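Local coordinates for protein beta-lactamase (Klebsiella pneumoniae, PDB 6KBY) that probably hydrolyses beta-lactam antibiotics to substituted beta-amino acids, as a class C beta-lactamase, and here holds adenosine monophosphate in its active-site pocket, at residues A[45-50]-A[233-238]; A[78-83]-A[167-172]; A[153-158]-A[299-304]. All coordinates share one frame; numbering follows the deposited sequence.

Interaction 1. Residues A[45-50]-A[233-238]; sequences NYIYNY and TSSDLL
Ile47 faces Ser235 with their CA atoms 7.1 Å apart where the edge strand 45-50 passes the first turns of helix 234-244, the two running nearly antiparallel at 154° with their axes 9.6 Å apart. This is a helix laid against the antiparallel sheet of the beta-lactamase fold, and the contact is made by side chains, with no hydrogen bond between the two segments. Ile47 reaches the helix with two branches. Its CD1 comes to 3.5 Å from Ser235 OG, while CG2, anti to the backbone N, approaches Ser234 OG at 3.6 Å, so methyl groups meet hydroxyl oxygens at the helix start. Ser234 OG finds its polar partner in Ser36 of strand 34-41, the strand beside 45-50. One turn on, Leu238 has CG anti to its own backbone N (chi1 -165°), and its CD2 methyl is the branch that meets the strand. That methyl lies 4.2 Å from Ile47 CD1 and 3.5 Å from Asn45 OD1, with the asparagine and leucine side chains crossing obliquely. The amide of Asn45 is held from outside the two segments: OD1 hydrogen-bonds with Thr40 OG1, and ND2 with Gln242 OE1 farther along the same helix. On the other side of the strand, Tyr46, Tyr48 and Tyr50 touch helix 11-30, which places 45-50 between two layers of helix. The start of helix 234-244 is fixed by Thr233 as N-cap, whose OG1 accepts from Asp236 N at 3.0 Å with an N-H...O angle of 165°.

Interaction 2. Residues A[78-83]-A[167-172]; sequences ATLASY and IAAKSL
The phenol ring of Tyr83 meets Leu172 at its edge: the CD1 methyl lies near the ring plane, 4.1 Å from Tyr83 CD2, and the two side chains cross at about a right angle. Elsewhere the tyrosine side chain touches Met256 and Ala259 of helix 255-262, and its hydroxyl makes a weak hydrogen bond with Gln187. The same Leu172 methyl also serves Leu80, whose CD1 comes within 3.7 Å of Leu172 CD1 as the two leucines slide past each other in opposite directions. In Leu80, CG stands anti to the backbone N (chi1 -172°), and chi2 (70°) then places the CD1 methyl. Its other branch, CD2, packs against Ala168 CB at 4.0 Å and also reaches Ala169.

Beside the leucines, alanines allow the backbones to come close. Ala168 CB presses on the main chain of helix 78-83, 3.5 Å from Ala81 CA, and the two CB methyls of Ala81 and Ala168 are 3.9 Å apart. The CA atoms of this pair are 4.6 Å apart, with the axes of the short segments 8.6 Å apart and crossing at 38°. In the C-terminal part of helix 158-171, Ser171 OG turns back to donate to Ala168 O at 2.8 Å. No hydrogen bond joins the two segments, so the interface is apolar helix-helix packing.

In the helical part of the beta-lactamase fold, the pair lies between further helices. Helix 176-187 lines it through Tyr176, which touches Leu80 and Ala169, and through Ala179, while helix 255-262 packs against Thr79, Ser82 and Tyr83 of helix 72-86.

Interaction 3. Residues A[153-158]-A[299-304]; sequences HRVYSN and MTKSVA. With AMP (adenosine monophosphate), chain B.
Arg154 and Ser302 pair at the edge of the antiparallel sheet, just ahead of Tyr156-Ser157-Asn158, the YxN motif of class C beta-lactamases. They are a hydrogen-bonded antiparallel pair: Arg154 N donates to Ser302 O at 2.8 Å, and Ser302 N to Arg154 O at 3.0 Å. His153 and Val303 form the adjoining non-hydrogen-bonded pair. Lys301 CD packs against His153 CB and Val155 CG2, each at 3.7 Å, while its NZ salt-bridges Asp148. The Arg154 chain is extended from CG to NE; NH2 forms a salt bridge with Glu280 and NE a hydrogen bond with Gln275 OE1. One water sits at the edge of the guanidinium, in its plane, accepting from Arg154 NH1 at 3.0 Å and hydrogen-bonding with Ser302 OG, which is also held by Ser270. Beyond the strand the chain enters the pocket: Tyr156 OH lies 2.9 Å from O2P of AMP and is hydrogen-bonded with Lys321 NZ. Asn158 OD1 is bonded to Lys74 and ND2 to Leu125 O; the approach of ND2 to adenine C8, 3.2 Å, is a plain contact. A second water accepts from Tyr156 N and is 2.7 Å from Thr300 O.

Interactions 1 and 3 sit at the two outermost strands of one antiparallel sheet, 44-50 and 153-154, on opposite sides of the chain's centre, with their own centres 31 Å apart. Interaction 2 lies in the helical region, its centre 27 Å from that of interaction 1 and 22 Å from that of interaction 3. None of the three touches another. Interaction 3 alone supplies pocket residues, Tyr156 and Asn158. Helix 158-171 starts at Asn158 and ends in interaction 2, whose other helix, 72-86, begins beside the AMP-binding Ser71. Interaction 2 thus packs together the far parts of two helices that start at the AMP pocket.

Interaction 1. Residues A[45-50]-A[233-238]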
loop_
_atom_site.group_PDB
_atom_site.type_symbol
_atom_site.label_atom_id
_atom_site.label_comp_id
_atom_site.label_asym_id
_atom_site.label_seq_id
_atom_site.Cartn_x
_atom_site.Cartn_y
_atom_site.Cartn_z
ATOM N N ASN A 45 -5.265 6.999 19.218
ATOM C CA ASN A 45 -4.608 7.422 17.992
ATOM C C ASN A 45 -3.759 8.652 18.261
ATOM O O ASN A 45 -4.214 9.599 18.915
ATOM C CB ASN A 45 -5.646 7.720 16.911
ATOM C CG ASN A 45 -6.406 6.479 16.490
ATOM O OD1 ASN A 45 -5.894 5.362 16.576
ATOM N ND2 ASN A 45 -7.631 6.668 16.029
ATOM N N TYR A 46 -2.532 8.635 17.752
ATOM C CA TYR A 46 -1.575 9.707 17.968
ATOM C C TYR A 46 -1.017 10.121 16.620
ATOM O O TYR A 46 -0.600 9.265 15.833
ATOM C CB TYR A 46 -0.443 9.203 18.857
ATOM C CG TYR A 46 -0.931 8.562 20.131
ATOM C CD1 TYR A 46 -1.362 9.339 21.195
ATOM C CD2 TYR A 46 -0.961 7.182 20.280
ATOM C CE1 TYR A 46 -1.813 8.763 22.372
ATOM C CE2 TYR A 46 -1.413 6.594 21.460
ATOM C CZ TYR A 46 -1.837 7.396 22.501
ATOM O OH TYR A 46 -2.284 6.854 23.686
ATOM N N ILE A 47 -1.019 11.420 16.344
ATOM C CA ILE A 47 -0.535 11.958 15.077
ATOM C C ILE A 47 0.566 12.954 15.391
ATOM O O ILE A 47 0.340 13.898 16.157
ATOM C CB ILE A 47 -1.656 12.681 14.305
ATOM C CG1 ILE A 47 -2.937 11.844 14.232
ATOM C CG2 ILE A 47 -1.147 13.112 12.926
ATOM C CD1 ILE A 47 -2.874 10.698 13.279
ATOM N N TYR A 48 1.733 12.772 14.783
ATOM C CA TYR A 48 2.882 13.646 14.997
ATOM C C TYR A 48 3.324 14.210 13.654
ATOM O O TYR A 48 3.598 13.451 12.718
ATOM C CB TYR A 48 4.019 12.876 15.671
ATOM C CG TYR A 48 3.576 12.253 16.977
ATOM C CD1 TYR A 48 3.297 13.050 18.077
ATOM C CD2 TYR A 48 3.404 10.881 17.107
ATOM C CE1 TYR A 48 2.871 12.501 19.275
ATOM C CE2 TYR A 48 2.979 10.319 18.311
ATOM C CZ TYR A 48 2.718 11.139 19.383
ATOM O OH TYR A 48 2.296 10.599 20.580
ATOM N N ASN A 49 3.384 15.535 13.557
ATOM C CA ASN A 49 3.745 16.222 12.326
ATOM C C ASN A 49 5.079 16.929 12.498
ATOM O O ASN A 49 5.358 17.500 13.561
ATOM C CB ASN A 49 2.669 17.232 11.950
ATOM C CG ASN A 49 1.333 16.572 11.717
ATOM O OD1 ASN A 49 1.256 15.502 11.106
ATOM N ND2 ASN A 49 0.272 17.184 12.227
ATOM N N TYR A 50 5.891 16.902 11.444
ATOM C CA TYR A 50 7.249 17.428 11.506
ATOM C C TYR A 50 7.557 18.208 10.241
ATOM O O TYR A 50 7.306 17.723 9.136
ATOM C CB TYR A 50 8.264 16.285 11.593
ATOM C CG TYR A 50 8.066 15.365 12.771
ATOM C CD1 TYR A 50 7.205 14.276 12.689
ATOM C CD2 TYR A 50 8.750 15.578 13.960
ATOM C CE1 TYR A 50 7.026 13.423 13.763
ATOM C CE2 TYR A 50 8.575 14.733 15.041
ATOM C CZ TYR A 50 7.706 13.664 14.938
ATOM O OH TYR A 50 7.517 12.808 16.002
ATOM N N THR A 233 -3.881 11.642 3.848
ATOM C CA THR A 233 -3.322 12.115 5.107
ATOM C C THR A 233 -2.949 10.929 5.989
ATOM O O THR A 233 -3.469 9.819 5.839
ATOM C CB THR A 233 -4.321 12.987 5.873
ATOM O OG1 THR A 233 -5.423 12.170 6.279
ATOM C CG2 THR A 233 -4.817 14.153 5.019
ATOM N N SER A 234 -2.054 11.187 6.943
ATOM C CA SER A 234 -1.723 10.142 7.904
ATOM C C SER A 234 -2.937 9.745 8.736
ATOM O O SER A 234 -3.080 8.575 9.104
ATOM C CB SER A 234 -0.579 10.598 8.804
ATOM O OG SER A 234 -0.974 11.712 9.580
ATOM N N SER A 235 -3.837 10.691 9.017
ATOM C CA SER A 235 -5.037 10.363 9.782
ATOM C C SER A 235 -5.965 9.437 9.008
ATOM O O SER A 235 -6.524 8.492 9.579
ATOM C CB SER A 235 -5.756 11.647 10.182
ATOM O OG SER A 235 -4.981 12.384 11.113
ATOM N N ASP A 236 -6.159 9.698 7.713
ATOM C CA ASP A 236 -6.972 8.784 6.913
ATOM C C ASP A 236 -6.337 7.404 6.838
ATOM O O ASP A 236 -7.036 6.388 6.911
ATOM C CB ASP A 236 -7.193 9.330 5.501
ATOM C CG ASP A 236 -8.458 10.164 5.375
ATOM O OD1 ASP A 236 -8.983 10.648 6.405
ATOM O OD2 ASP A 236 -8.918 10.354 4.226
ATOM N N LEU A 237 -5.016 7.342 6.668
ATOM C CA LEU A 237 -4.375 6.033 6.625
ATOM C C LEU A 237 -4.413 5.335 7.973
ATOM O O LEU A 237 -4.493 4.106 8.022
ATOM C CB LEU A 237 -2.945 6.133 6.114
ATOM C CG LEU A 237 -2.825 6.332 4.609
ATOM C CD1 LEU A 237 -1.363 6.541 4.234
ATOM C CD2 LEU A 237 -3.418 5.159 3.831
ATOM N N LEU A 238 -4.364 6.083 9.076
ATOM C CA LEU A 238 -4.518 5.419 10.365
ATOM C C LEU A 238 -5.916 4.832 10.505
ATOM O O LEU A 238 -6.085 3.742 11.065
ATOM C CB LEU A 238 -4.193 6.367 11.517
ATOM C CG LEU A 238 -3.971 5.676 12.869
ATOM C CD1 LEU A 238 -2.729 4.787 12.835
ATOM C CD2 LEU A 238 -3.877 6.697 13.990
#

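Interaction 2. Residues A[78-83]-A[167-172]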
loop_
_atom_site.group_PDB
_atom_site.type_symbol
_atom_site.label_atom_id
_atom_site.label_comp_id
_atom_site.label_asym_id
_atom_site.label_seq_id
_atom_site.Cartn_x
_atom_site.Cartn_y
_atom_site.Cartn_z
ATOM N N ALA A 78 -6.321 -3.991 -4.146
ATOM C CA ALA A 78 -6.647 -5.292 -3.571
ATOM C C ALA A 78 -7.927 -5.234 -2.753
ATOM O O ALA A 78 -8.750 -6.157 -2.821
ATOM C CB ALA A 78 -5.492 -5.805 -2.713
ATOM N N THR A 79 -8.098 -4.187 -1.939
ATOM C CA THR A 79 -9.333 -4.073 -1.171
ATOM C C THR A 79 -10.541 -4.009 -2.098
ATOM O O THR A 79 -11.574 -4.624 -1.822
ATOM C CB THR A 79 -9.270 -2.864 -0.233
ATOM O OG1 THR A 79 -8.162 -3.009 0.666
ATOM C CG2 THR A 79 -10.545 -2.755 0.597
ATOM N N LEU A 80 -10.412 -3.303 -3.224
ATOM C CA LEU A 80 -11.508 -3.254 -4.187
ATOM C C LEU A 80 -11.782 -4.624 -4.793
ATOM O O LEU A 80 -12.944 -5.029 -4.922
ATOM C CB LEU A 80 -11.212 -2.225 -5.279
ATOM C CG LEU A 80 -12.406 -1.975 -6.207
ATOM C CD1 LEU A 80 -13.516 -1.218 -5.483
ATOM C CD2 LEU A 80 -11.973 -1.240 -7.469
ATOM N N ALA A 81 -10.731 -5.352 -5.176
ATOM C CA ALA A 81 -10.931 -6.698 -5.710
ATOM C C ALA A 81 -11.573 -7.610 -4.677
ATOM O O ALA A 81 -12.453 -8.417 -5.004
ATOM C CB ALA A 81 -9.598 -7.277 -6.181
ATOM N N SER A 82 -11.145 -7.493 -3.419
ATOM C CA SER A 82 -11.731 -8.290 -2.354
ATOM C C SER A 82 -13.194 -7.920 -2.140
ATOM O O SER A 82 -14.040 -8.797 -1.914
ATOM C CB SER A 82 -10.912 -8.086 -1.083
ATOM O OG SER A 82 -11.372 -8.927 -0.053
ATOM N N TYR A 83 -13.515 -6.627 -2.227
ATOM C CA TYR A 83 -14.903 -6.192 -2.122
ATOM C C TYR A 83 -15.742 -6.770 -3.253
ATOM O O TYR A 83 -16.851 -7.267 -3.025
ATOM C CB TYR A 83 -14.951 -4.666 -2.115
ATOM C CG TYR A 83 -16.337 -4.080 -2.020
ATOM C CD1 TYR A 83 -17.056 -4.138 -0.835
ATOM C CD2 TYR A 83 -16.912 -3.436 -3.106
ATOM C CE1 TYR A 83 -18.325 -3.591 -0.743
ATOM C CE2 TYR A 83 -18.177 -2.886 -3.022
ATOM C CZ TYR A 83 -18.875 -2.965 -1.839
ATOM O OH TYR A 83 -20.135 -2.418 -1.746
ATOM N N ILE A 167 -9.923 -5.023 -13.378
ATOM C CA ILE A 167 -10.892 -6.112 -13.375
ATOM C C ILE A 167 -11.898 -5.927 -12.250
ATOM O O ILE A 167 -13.106 -6.121 -12.435
ATOM C CB ILE A 167 -10.151 -7.456 -13.269
ATOM C CG1 ILE A 167 -9.432 -7.769 -14.580
ATOM C CG2 ILE A 167 -11.105 -8.582 -12.901
ATOM C CD1 ILE A 167 -8.416 -8.893 -14.459
ATOM N N ALA A 168 -11.417 -5.553 -11.065
ATOM C CA ALA A 168 -12.314 -5.347 -9.935
ATOM C C ALA A 168 -13.342 -4.269 -10.247
ATOM O O ALA A 168 -14.542 -4.455 -10.014
ATOM C CB ALA A 168 -11.503 -4.969 -8.701
ATOM N N ALA A 169 -12.890 -3.130 -10.773
ATOM C CA ALA A 169 -13.817 -2.041 -11.062
ATOM C C ALA A 169 -14.832 -2.451 -12.119
ATOM O O ALA A 169 -16.036 -2.213 -11.966
ATOM C CB ALA A 169 -13.049 -0.798 -11.505
ATOM N N LYS A 170 -14.366 -3.089 -13.195
ATOM C CA LYS A 170 -15.283 -3.514 -14.247
ATOM C C LYS A 170 -16.342 -4.460 -13.698
ATOM O O LYS A 170 -17.519 -4.370 -14.072
ATOM C CB LYS A 170 -14.505 -4.169 -15.386
ATOM C CG LYS A 170 -15.363 -4.634 -16.555
ATOM C CD LYS A 170 -15.893 -3.450 -17.347
ATOM C CE LYS A 170 -16.682 -3.902 -18.563
ATOM N NZ LYS A 170 -17.132 -2.737 -19.373
ATOM N N SER A 171 -15.950 -5.368 -12.799
ATOM C CA SER A 171 -16.920 -6.296 -12.229
ATOM C C SER A 171 -17.979 -5.582 -11.403
ATOM O O SER A 171 -19.070 -6.133 -11.195
ATOM C CB SER A 171 -16.217 -7.365 -11.387
ATOM O OG SER A 171 -15.873 -6.886 -10.098
ATOM N N LEU A 172 -17.678 -4.380 -10.918
ATOM C CA LEU A 172 -18.618 -3.545 -10.188
ATOM C C LEU A 172 -19.322 -2.541 -11.091
ATOM O O LEU A 172 -20.096 -1.717 -10.593
ATOM C CB LEU A 172 -17.898 -2.818 -9.047
ATOM C CG LEU A 172 -17.301 -3.755 -7.997
ATOM C CD1 LEU A 172 -16.279 -3.035 -7.139
ATOM C CD2 LEU A 172 -18.404 -4.347 -7.128
#

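Interaction 3. Residues A[153-158]-A[299-304]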
loop_
_atom_site.group_PDB
_atom_site.type_symbol
_atom_site.label_atom_id
_atom_site.label_comp_id
_atom_site.label_asym_id
_atom_site.label_seq_id
_atom_site.Cartn_x
_atom_site.Cartn_y
_atom_site.Cartn_z
ATOM N N HIS A 153 6.646 -17.931 -9.876
ATOM C CA HIS A 153 7.588 -16.926 -9.408
ATOM C C HIS A 153 6.843 -15.665 -9.012
ATOM O O HIS A 153 5.742 -15.387 -9.495
ATOM C CB HIS A 153 8.626 -16.602 -10.485
ATOM C CG HIS A 153 9.560 -17.734 -10.765
ATOM N ND1 HIS A 153 9.209 -18.819 -11.540
ATOM C CD2 HIS A 153 10.820 -17.969 -10.333
ATOM C CE1 HIS A 153 10.224 -19.666 -11.588
ATOM N NE2 HIS A 153 11.216 -19.169 -10.872
ATOM N N ARG A 154 7.475 -14.892 -8.135
ATOM C CA ARG A 154 6.975 -13.590 -7.728
ATOM C C ARG A 154 7.829 -12.511 -8.377
ATOM O O ARG A 154 9.052 -12.484 -8.188
ATOM C CB ARG A 154 7.019 -13.451 -6.210
ATOM C CG ARG A 154 6.430 -12.139 -5.706
ATOM C CD ARG A 154 6.615 -11.999 -4.200
ATOM N NE ARG A 154 5.990 -10.804 -3.632
ATOM C CZ ARG A 154 6.571 -9.610 -3.540
ATOM N NH1 ARG A 154 7.801 -9.421 -4.001
ATOM N NH2 ARG A 154 5.914 -8.594 -2.990
ATOM N N VAL A 155 7.180 -11.634 -9.133
ATOM C CA VAL A 155 7.789 -10.448 -9.715
ATOM C C VAL A 155 6.855 -9.302 -9.351
ATOM O O VAL A 155 5.755 -9.194 -9.896
ATOM C CB VAL A 155 7.957 -10.557 -11.238
ATOM C CG1 VAL A 155 8.503 -9.257 -11.799
ATOM C CG2 VAL A 155 8.860 -11.739 -11.597
ATOM N N TYR A 156 7.267 -8.478 -8.401
ATOM C CA TYR A 156 6.463 -7.328 -8.009
ATOM C C TYR A 156 6.158 -6.492 -9.250
ATOM O O TYR A 156 7.056 -6.203 -10.048
ATOM C CB TYR A 156 7.276 -6.532 -6.989
ATOM C CG TYR A 156 6.567 -5.373 -6.354
ATOM C CD1 TYR A 156 5.681 -5.560 -5.308
ATOM C CD2 TYR A 156 6.844 -4.076 -6.754
ATOM C CE1 TYR A 156 5.055 -4.487 -4.706
ATOM C CE2 TYR A 156 6.217 -2.996 -6.159
ATOM C CZ TYR A 156 5.314 -3.216 -5.140
ATOM O OH TYR A 156 4.684 -2.154 -4.528
ATOM N N SER A 157 4.888 -6.132 -9.445
ATOM C CA SER A 157 4.482 -5.587 -10.739
ATOM C C SER A 157 3.439 -4.489 -10.616
ATOM O O SER A 157 2.334 -4.727 -10.110
ATOM C CB SER A 157 3.949 -6.691 -11.651
ATOM O OG SER A 157 3.515 -6.147 -12.892
ATOM N N ASN A 158 3.765 -3.311 -11.155
ATOM C CA ASN A 158 2.746 -2.280 -11.311
ATOM C C ASN A 158 1.701 -2.681 -12.342
ATOM O O ASN A 158 0.525 -2.322 -12.205
ATOM C CB ASN A 158 3.395 -0.957 -11.699
ATOM C CG ASN A 158 4.268 -0.426 -10.593
ATOM O OD1 ASN A 158 3.774 -0.084 -9.530
ATOM N ND2 ASN A 158 5.582 -0.453 -10.796
ATOM N N MET A 299 12.356 -5.495 -6.888
ATOM C CA MET A 299 12.826 -5.399 -8.261
ATOM C C MET A 299 13.448 -6.675 -8.796
ATOM O O MET A 299 13.928 -6.677 -9.934
ATOM C CB MET A 299 13.829 -4.246 -8.411
ATOM C CG MET A 299 13.230 -2.888 -8.114
ATOM S SD MET A 299 14.445 -1.590 -8.179
ATOM C CE MET A 299 15.292 -1.851 -6.626
ATOM N N THR A 300 13.444 -7.756 -8.026
ATOM C CA THR A 300 14.032 -9.016 -8.444
ATOM C C THR A 300 12.983 -10.118 -8.414
ATOM O O THR A 300 12.038 -10.086 -7.619
ATOM C CB THR A 300 15.190 -9.416 -7.527
ATOM O OG1 THR A 300 14.701 -9.566 -6.190
ATOM C CG2 THR A 300 16.304 -8.367 -7.557
ATOM N N LYS A 301 13.169 -11.103 -9.282
ATOM C CA LYS A 301 12.299 -12.267 -9.306
ATOM C C LYS A 301 12.683 -13.221 -8.182
ATOM O O LYS A 301 13.868 -13.407 -7.888
ATOM C CB LYS A 301 12.435 -12.977 -10.652
ATOM C CG LYS A 301 11.531 -14.194 -10.781
ATOM C CD LYS A 301 11.186 -14.508 -12.231
ATOM C CE LYS A 301 12.399 -14.880 -13.042
ATOM N NZ LYS A 301 12.014 -15.144 -14.465
ATOM N N SER A 302 11.678 -13.824 -7.548
ATOM C CA SER A 302 11.896 -14.864 -6.554
ATOM C C SER A 302 10.975 -16.041 -6.844
ATOM O O SER A 302 9.978 -15.920 -7.558
ATOM C CB SER A 302 11.633 -14.348 -5.135
ATOM O OG SER A 302 10.333 -13.781 -5.041
ATOM N N VAL A 303 11.317 -17.196 -6.279
ATOM C CA VAL A 303 10.432 -18.351 -6.348
ATOM C C VAL A 303 9.223 -18.107 -5.455
ATOM O O VAL A 303 9.351 -17.585 -4.340
ATOM C CB VAL A 303 11.202 -19.611 -5.913
ATOM C CG1 VAL A 303 10.264 -20.806 -5.761
ATOM C CG2 VAL A 303 12.308 -19.924 -6.908
ATOM N N ALA A 304 8.036 -18.483 -5.933
ATOM C CA ALA A 304 6.815 -18.399 -5.141
ATOM C C ALA A 304 6.261 -19.800 -4.939
ATOM O O ALA A 304 6.282 -20.622 -5.860
ATOM C CB ALA A 304 5.767 -17.530 -5.833
HETATM P P AMP B . 5.687 1.238 -5.136
HETATM O O1P AMP B . 5.751 2.530 -4.383
HETATM O O2P AMP B . 6.558 0.097 -4.683
HETATM O "O5'" AMP B . 5.898 1.502 -6.688
HETATM C "C5'" AMP B . 5.187 2.543 -7.341
HETATM C "C4'" AMP B . 6.090 3.691 -7.712
HETATM O "O4'" AMP B . 7.000 3.282 -8.769
HETATM C "C3'" AMP B . 5.385 4.917 -8.274
HETATM O "O3'" AMP B . 4.863 5.767 -7.269
HETATM C "C2'" AMP B . 6.459 5.561 -9.137
HETATM O "O2'" AMP B . 7.393 6.272 -8.335
HETATM C "C1'" AMP B . 7.154 4.327 -9.708
HETATM N N9 AMP B . 6.541 3.894 -10.978
HETATM C C8 AMP B . 5.830 2.759 -11.165
HETATM N N7 AMP B . 5.406 2.655 -12.452
HETATM C C5 AMP B . 5.850 3.747 -13.106
HETATM C C6 AMP B . 5.757 4.265 -14.488
HETATM N N6 AMP B . 5.086 3.580 -15.443
HETATM N N1 AMP B . 6.359 5.447 -14.761
HETATM C C2 AMP B . 7.027 6.139 -13.816
HETATM N N3 AMP B . 7.152 5.725 -12.539
HETATM C C4 AMP B . 6.596 4.558 -12.132
HETATM O O HOH W 1 9.782 -11.162 -5.351
HETATM O O HOH W 2 9.902 -8.451 -7.303
#